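Local coordinates for designed helical repeat protein (Synthetic construct, PDB 5CWM) that has no known natural function, being a de novo computationally designed scaffold of stacked helical repeats, at residues Leu64-Leu78 against Arg122-Arg136. Sequence-based numbering, arbitrary orientation. Where two conformers were deposited one is given.
Sequences LRAVELVVRVAELLL and RAVELVVRVAELLLR
Leu-133 is a knob in a hole on the surface of helix 60-84, its side chain lodged among Val-71, Ala-74, Glu-75 and Leu-78. Its two methyls divide the work: CD2 reaches the CB of Ala-74 at 3.6 Å, while CD1 lies 3.7 Å from CD2 of Leu-78. Both also press on the aliphatic part of Glu-75 at CG. Seven residues earlier in the chain, Leu-126 does the same in the hole made by Leu-64, Val-67, Glu-68 and Val-71. Its CG stands opposite the backbone N (chi1 -165°), which carries the branched end across to helix 60-84, with CD2 3.6 Å from CG1 of Val-67 and CD1 3.6 Å from CG2 of Val-71. Cutting Leu-126 back to an alanine would probably leave a gap among those four residues and deprive Val-71 CG2 of one of its apolar neighbours. Segments 64-78 and 122-136 run the same way, their axes 11° apart and 10.6 Å from each other at closest approach; they belong to helices 60-84 and 117-141. Helix 87-114 comes between them in sequence, so this is the parallel packing of alternate helices in a helical repeat array; Val-107 of that intervening helix touches Val-67, and helix 174-198 lies against Val-124 and Val-128. Val-71 links the two knobs and also meets Val-130, CG2 to CG2 at 3.8 Å. Its other methyl, CG1, lies over one face of the Arg-129 guanidinium, displaced toward the rim. The arginine chain, bent at chi2 and chi3, brings NH1 within 3.4 Å of OE2 of Glu-75. OE2 lies well out of the guanidinium plane, so no N-H points at it and charge alone holds this salt bridge; the carboxylate and guanidinium planes are 79° apart. At the N-terminal end of both segments, CD2 of Leu-64 rests 3.6 Å from CB of Arg-122.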
loop_
_atom_site.group_PDB
_atom_site.type_symbol
_atom_site.label_atom_id
_atom_site.label_comp_id
_atom_site.label_asym_id
_atom_site.label_seq_id
_atom_site.Cartn_x
_atom_site.Cartn_y
_atom_site.Cartn_z
ATOM N N LEU A 64 -9.850 0.150 -5.806
ATOM C CA LEU A 64 -9.260 -0.048 -4.487
ATOM C C LEU A 64 -9.082 -1.528 -4.177
ATOM O O LEU A 64 -8.018 -1.953 -3.720
ATOM C CB LEU A 64 -10.124 0.612 -3.412
ATOM C CG LEU A 64 -9.657 0.443 -1.965
ATOM C CD1 LEU A 64 -8.302 1.102 -1.756
ATOM C CD2 LEU A 64 -10.688 1.008 -1.004
ATOM N N ARG A 65 -10.131 -2.308 -4.429
ATOM C CA ARG A 65 -10.078 -3.750 -4.211
ATOM C C ARG A 65 -8.966 -4.382 -5.044
ATOM O O ARG A 65 -8.205 -5.221 -4.556
ATOM C CB ARG A 65 -11.423 -4.398 -4.550
ATOM C CG ARG A 65 -11.977 -5.286 -3.447
ATOM C CD ARG A 65 -10.956 -6.325 -3.011
ATOM N NE ARG A 65 -11.404 -7.080 -1.845
ATOM C CZ ARG A 65 -10.623 -7.891 -1.138
ATOM N NH1 ARG A 65 -11.113 -8.540 -0.091
ATOM N NH2 ARG A 65 -9.351 -8.051 -1.476
ATOM N N ALA A 66 -8.870 -3.960 -6.302
ATOM C CA ALA A 66 -7.849 -4.473 -7.208
ATOM C C ALA A 66 -6.442 -4.179 -6.693
ATOM O O ALA A 66 -5.578 -5.059 -6.683
ATOM C CB ALA A 66 -8.034 -3.884 -8.598
ATOM N N VAL A 67 -6.219 -2.943 -6.259
ATOM C CA VAL A 67 -4.891 -2.529 -5.822
ATOM C C VAL A 67 -4.499 -3.170 -4.490
ATOM O O VAL A 67 -3.340 -3.538 -4.294
ATOM C CB VAL A 67 -4.796 -0.995 -5.716
ATOM C CG1 VAL A 67 -3.454 -0.574 -5.140
ATOM C CG2 VAL A 67 -4.989 -0.376 -7.086
ATOM N N GLU A 68 -5.455 -3.324 -3.578
ATOM C CA GLU A 68 -5.147 -3.996 -2.320
ATOM C C GLU A 68 -4.942 -5.491 -2.569
ATOM O O GLU A 68 -4.231 -6.164 -1.817
ATOM C CB GLU A 68 -6.239 -3.749 -1.274
ATOM C CG GLU A 68 -7.601 -4.327 -1.600
ATOM C CD GLU A 68 -8.682 -3.812 -0.667
ATOM O OE1 GLU A 68 -8.391 -2.904 0.140
ATOM O OE2 GLU A 68 -9.824 -4.311 -0.741
ATOM N N LEU A 69 -5.550 -6.003 -3.636
ATOM C CA LEU A 69 -5.254 -7.360 -4.088
ATOM C C LEU A 69 -3.823 -7.438 -4.617
ATOM O O LEU A 69 -3.129 -8.437 -4.414
ATOM C CB LEU A 69 -6.246 -7.813 -5.162
ATOM C CG LEU A 69 -7.588 -8.357 -4.667
ATOM C CD1 LEU A 69 -8.498 -8.693 -5.835
ATOM C CD2 LEU A 69 -7.374 -9.575 -3.781
ATOM N N VAL A 70 -3.386 -6.378 -5.293
ATOM C CA VAL A 70 -2.006 -6.290 -5.766
ATOM C C VAL A 70 -1.043 -6.292 -4.580
ATOM O O VAL A 70 -0.006 -6.954 -4.612
ATOM C CB VAL A 70 -1.776 -5.027 -6.626
ATOM C CG1 VAL A 70 -0.294 -4.820 -6.897
ATOM C CG2 VAL A 70 -2.548 -5.126 -7.931
ATOM N N VAL A 71 -1.401 -5.557 -3.531
ATOM C CA VAL A 71 -0.618 -5.530 -2.298
ATOM C C VAL A 71 -0.552 -6.921 -1.672
ATOM O O VAL A 71 0.511 -7.369 -1.230
ATOM C CB VAL A 71 -1.205 -4.530 -1.281
ATOM C CG1 VAL A 71 -0.468 -4.618 0.047
ATOM C CG2 VAL A 71 -1.146 -3.117 -1.838
ATOM N N ARG A 72 -1.698 -7.596 -1.642
ATOM C CA ARG A 72 -1.780 -8.983 -1.193
ATOM C C ARG A 72 -0.771 -9.854 -1.942
ATOM O O ARG A 72 0.009 -10.602 -1.337
ATOM C CB ARG A 72 -3.200 -9.518 -1.396
ATOM C CG ARG A 72 -3.376 -10.990 -1.081
ATOM C CD ARG A 72 -3.877 -11.191 0.334
ATOM N NE ARG A 72 -4.179 -12.591 0.616
ATOM C CZ ARG A 72 -5.365 -13.155 0.412
ATOM N NH1 ARG A 72 -6.366 -12.438 -0.080
ATOM N NH2 ARG A 72 -5.551 -14.437 0.697
ATOM N N VAL A 73 -0.793 -9.735 -3.267
ATOM C CA VAL A 73 0.127 -10.466 -4.129
ATOM C C VAL A 73 1.577 -10.147 -3.778
ATOM O O VAL A 73 2.422 -11.035 -3.748
ATOM C CB VAL A 73 -0.124 -10.148 -5.620
ATOM C CG1 VAL A 73 0.990 -10.712 -6.487
ATOM C CG2 VAL A 73 -1.474 -10.691 -6.059
ATOM N N ALA A 74 1.854 -8.878 -3.501
ATOM C CA ALA A 74 3.204 -8.443 -3.156
ATOM C C ALA A 74 3.691 -9.091 -1.861
ATOM O O ALA A 74 4.808 -9.616 -1.802
ATOM C CB ALA A 74 3.258 -6.928 -3.044
ATOM N N GLU A 75 2.853 -9.050 -0.827
ATOM C CA GLU A 75 3.168 -9.705 0.440
ATOM C C GLU A 75 3.430 -11.189 0.214
ATOM O O GLU A 75 4.378 -11.766 0.764
ATOM C CB GLU A 75 2.030 -9.522 1.449
ATOM C CG GLU A 75 1.744 -8.078 1.828
ATOM C CD GLU A 75 0.571 -7.948 2.784
ATOM O OE1 GLU A 75 -0.123 -8.961 3.015
ATOM O OE2 GLU A 75 0.343 -6.836 3.303
ATOM N N LEU A 76 2.581 -11.798 -0.610
ATOM C CA LEU A 76 2.730 -13.207 -0.951
ATOM C C LEU A 76 4.083 -13.474 -1.603
ATOM O O LEU A 76 4.729 -14.481 -1.321
ATOM C CB LEU A 76 1.598 -13.655 -1.878
ATOM C CG LEU A 76 1.652 -15.107 -2.355
ATOM C CD1 LEU A 76 1.761 -16.059 -1.174
ATOM C CD2 LEU A 76 0.431 -15.431 -3.200
ATOM N N LEU A 77 4.512 -12.558 -2.464
ATOM C CA LEU A 77 5.788 -12.690 -3.155
ATOM C C LEU A 77 6.949 -12.499 -2.190
ATOM O O LEU A 77 8.021 -13.064 -2.387
ATOM C CB LEU A 77 5.887 -11.688 -4.306
ATOM C CG LEU A 77 4.939 -11.939 -5.481
ATOM C CD1 LEU A 77 5.266 -11.025 -6.646
ATOM C CD2 LEU A 77 4.992 -13.394 -5.905
ATOM N N LEU A 78 6.734 -11.698 -1.151
ATOM C CA LEU A 78 7.738 -11.551 -0.104
ATOM C C LEU A 78 7.879 -12.855 0.679
ATOM O O LEU A 78 8.990 -13.286 0.996
ATOM C CB LEU A 78 7.383 -10.398 0.839
ATOM C CG LEU A 78 8.270 -10.249 2.080
ATOM C CD1 LEU A 78 9.736 -10.115 1.693
ATOM C CD2 LEU A 78 7.829 -9.063 2.922
ATOM N N ARG A 122 -8.782 5.054 2.432
ATOM C CA ARG A 122 -8.353 3.660 2.373
ATOM C C ARG A 122 -7.177 3.486 1.418
ATOM O O ARG A 122 -6.334 2.610 1.608
ATOM C CB ARG A 122 -9.512 2.759 1.947
ATOM C CG ARG A 122 -10.651 2.686 2.952
ATOM C CD ARG A 122 -10.168 2.169 4.298
ATOM N NE ARG A 122 -9.306 0.999 4.156
ATOM C CZ ARG A 122 -9.749 -0.241 3.982
ATOM N NH1 ARG A 122 -11.052 -0.480 3.921
ATOM N NH2 ARG A 122 -8.889 -1.243 3.862
ATOM N N ALA A 123 -7.127 4.329 0.392
ATOM C CA ALA A 123 -6.032 4.302 -0.568
ATOM C C ALA A 123 -4.738 4.741 0.102
ATOM O O ALA A 123 -3.693 4.125 -0.095
ATOM C CB ALA A 123 -6.343 5.185 -1.768
ATOM N N VAL A 124 -4.811 5.804 0.900
ATOM C CA VAL A 124 -3.640 6.275 1.633
ATOM C C VAL A 124 -3.185 5.238 2.656
ATOM O O VAL A 124 -1.986 4.975 2.792
ATOM C CB VAL A 124 -3.912 7.606 2.351
ATOM C CG1 VAL A 124 -2.657 8.089 3.063
ATOM C CG2 VAL A 124 -4.373 8.643 1.361
ATOM N N GLU A 125 -4.144 4.648 3.368
ATOM C CA GLU A 125 -3.842 3.562 4.298
ATOM C C GLU A 125 -3.122 2.435 3.566
ATOM O O GLU A 125 -2.197 1.814 4.097
ATOM C CB GLU A 125 -5.118 3.026 4.954
ATOM C CG GLU A 125 -5.832 4.014 5.858
ATOM C CD GLU A 125 -7.020 3.395 6.570
ATOM O OE1 GLU A 125 -7.163 2.155 6.523
ATOM O OE2 GLU A 125 -7.811 4.148 7.175
ATOM N N LEU A 126 -3.557 2.186 2.336
ATOM C CA LEU A 126 -2.963 1.151 1.508
ATOM C C LEU A 126 -1.535 1.518 1.132
ATOM O O LEU A 126 -0.663 0.654 1.081
ATOM C CB LEU A 126 -3.805 0.927 0.253
ATOM C CG LEU A 126 -3.514 -0.347 -0.537
ATOM C CD1 LEU A 126 -3.598 -1.564 0.370
ATOM C CD2 LEU A 126 -4.493 -0.470 -1.688
ATOM N N VAL A 127 -1.299 2.802 0.875
ATOM C CA VAL A 127 0.047 3.281 0.575
ATOM C C VAL A 127 0.944 3.091 1.795
ATOM O O VAL A 127 2.125 2.767 1.666
ATOM C CB VAL A 127 0.054 4.768 0.151
ATOM C CG1 VAL A 127 1.466 5.222 -0.180
ATOM C CG2 VAL A 127 -0.850 4.984 -1.048
ATOM N N VAL A 128 0.373 3.286 2.979
ATOM C CA VAL A 128 1.098 3.050 4.222
ATOM C C VAL A 128 1.456 1.575 4.361
ATOM O O VAL A 128 2.585 1.232 4.725
ATOM C CB VAL A 128 0.282 3.503 5.446
ATOM C CG1 VAL A 128 0.977 3.094 6.737
ATOM C CG2 VAL A 128 0.075 5.003 5.406
ATOM N N ARG A 129 0.497 0.703 4.063
ATOM C CA ARG A 129 0.751 -0.734 4.072
ATOM C C ARG A 129 1.873 -1.093 3.102
ATOM O O ARG A 129 2.710 -1.948 3.393
ATOM C CB ARG A 129 -0.515 -1.517 3.718
ATOM C CG ARG A 129 -1.535 -1.604 4.840
ATOM C CD ARG A 129 -2.216 -2.963 4.840
ATOM N NE ARG A 129 -2.870 -3.253 3.566
ATOM C CZ ARG A 129 -3.129 -4.479 3.121
ATOM N NH1 ARG A 129 -2.782 -5.534 3.844
ATOM N NH2 ARG A 129 -3.728 -4.650 1.951
ATOM N N VAL A 130 1.880 -0.432 1.948
ATOM C CA VAL A 130 2.929 -0.625 0.954
ATOM C C VAL A 130 4.275 -0.178 1.511
ATOM O O VAL A 130 5.296 -0.815 1.270
ATOM C CB VAL A 130 2.621 0.141 -0.351
ATOM C CG1 VAL A 130 3.822 0.129 -1.286
ATOM C CG2 VAL A 130 1.408 -0.458 -1.041
ATOM N N ALA A 131 4.270 0.913 2.271
ATOM C CA ALA A 131 5.492 1.423 2.884
ATOM C C ALA A 131 6.048 0.429 3.900
ATOM O O ALA A 131 7.252 0.158 3.926
ATOM C CB ALA A 131 5.233 2.770 3.544
ATOM N N GLU A 132 5.163 -0.114 4.731
ATOM C CA GLU A 132 5.552 -1.114 5.720
ATOM C C GLU A 132 6.096 -2.367 5.039
ATOM O O GLU A 132 7.087 -2.955 5.481
ATOM C CB GLU A 132 4.363 -1.470 6.614
ATOM C CG GLU A 132 3.770 -0.283 7.355
ATOM C CD GLU A 132 2.494 -0.634 8.093
ATOM O OE1 GLU A 132 2.004 -1.772 7.928
ATOM O OE2 GLU A 132 1.978 0.227 8.836
ATOM N N LEU A 133 5.441 -2.762 3.951
ATOM C CA LEU A 133 5.872 -3.914 3.171
ATOM C C LEU A 133 7.272 -3.695 2.608
ATOM O O LEU A 133 8.127 -4.576 2.683
ATOM C CB LEU A 133 4.881 -4.189 2.042
ATOM C CG LEU A 133 5.112 -5.461 1.229
ATOM C CD1 LEU A 133 5.166 -6.673 2.143
ATOM C CD2 LEU A 133 4.014 -5.619 0.197
ATOM N N LEU A 134 7.497 -2.507 2.056
ATOM C CA LEU A 134 8.803 -2.122 1.537
ATOM C C LEU A 134 9.839 -2.123 2.648
ATOM O O LEU A 134 11.014 -2.399 2.413
ATOM C CB LEU A 134 8.741 -0.741 0.880
ATOM C CG LEU A 134 8.002 -0.633 -0.455
ATOM C CD1 LEU A 134 7.866 0.819 -0.881
ATOM C CD2 LEU A 134 8.721 -1.438 -1.521
ATOM N N LEU A 135 9.394 -1.810 3.860
ATOM C CA LEU A 135 10.276 -1.835 5.017
ATOM C C LEU A 135 10.676 -3.273 5.339
ATOM O O LEU A 135 11.830 -3.543 5.679
ATOM C CB LEU A 135 9.604 -1.180 6.224
ATOM C CG LEU A 135 10.510 -0.852 7.411
ATOM C CD1 LEU A 135 11.555 0.179 7.015
ATOM C CD2 LEU A 135 9.689 -0.365 8.596
ATOM N N ARG A 136 9.716 -4.188 5.229
ATOM C CA ARG A 136 9.977 -5.607 5.461
ATOM C C ARG A 136 10.947 -6.158 4.420
ATOM O O ARG A 136 11.881 -6.892 4.750
ATOM C CB ARG A 136 8.672 -6.410 5.437
ATOM C CG ARG A 136 7.639 -5.965 6.460
ATOM C CD ARG A 136 6.417 -6.874 6.441
ATOM N NE ARG A 136 5.369 -6.403 7.344
ATOM C CZ ARG A 136 4.300 -5.716 6.957
ATOM N NH1 ARG A 136 4.126 -5.420 5.677
ATOM N NH2 ARG A 136 3.399 -5.328 7.850
#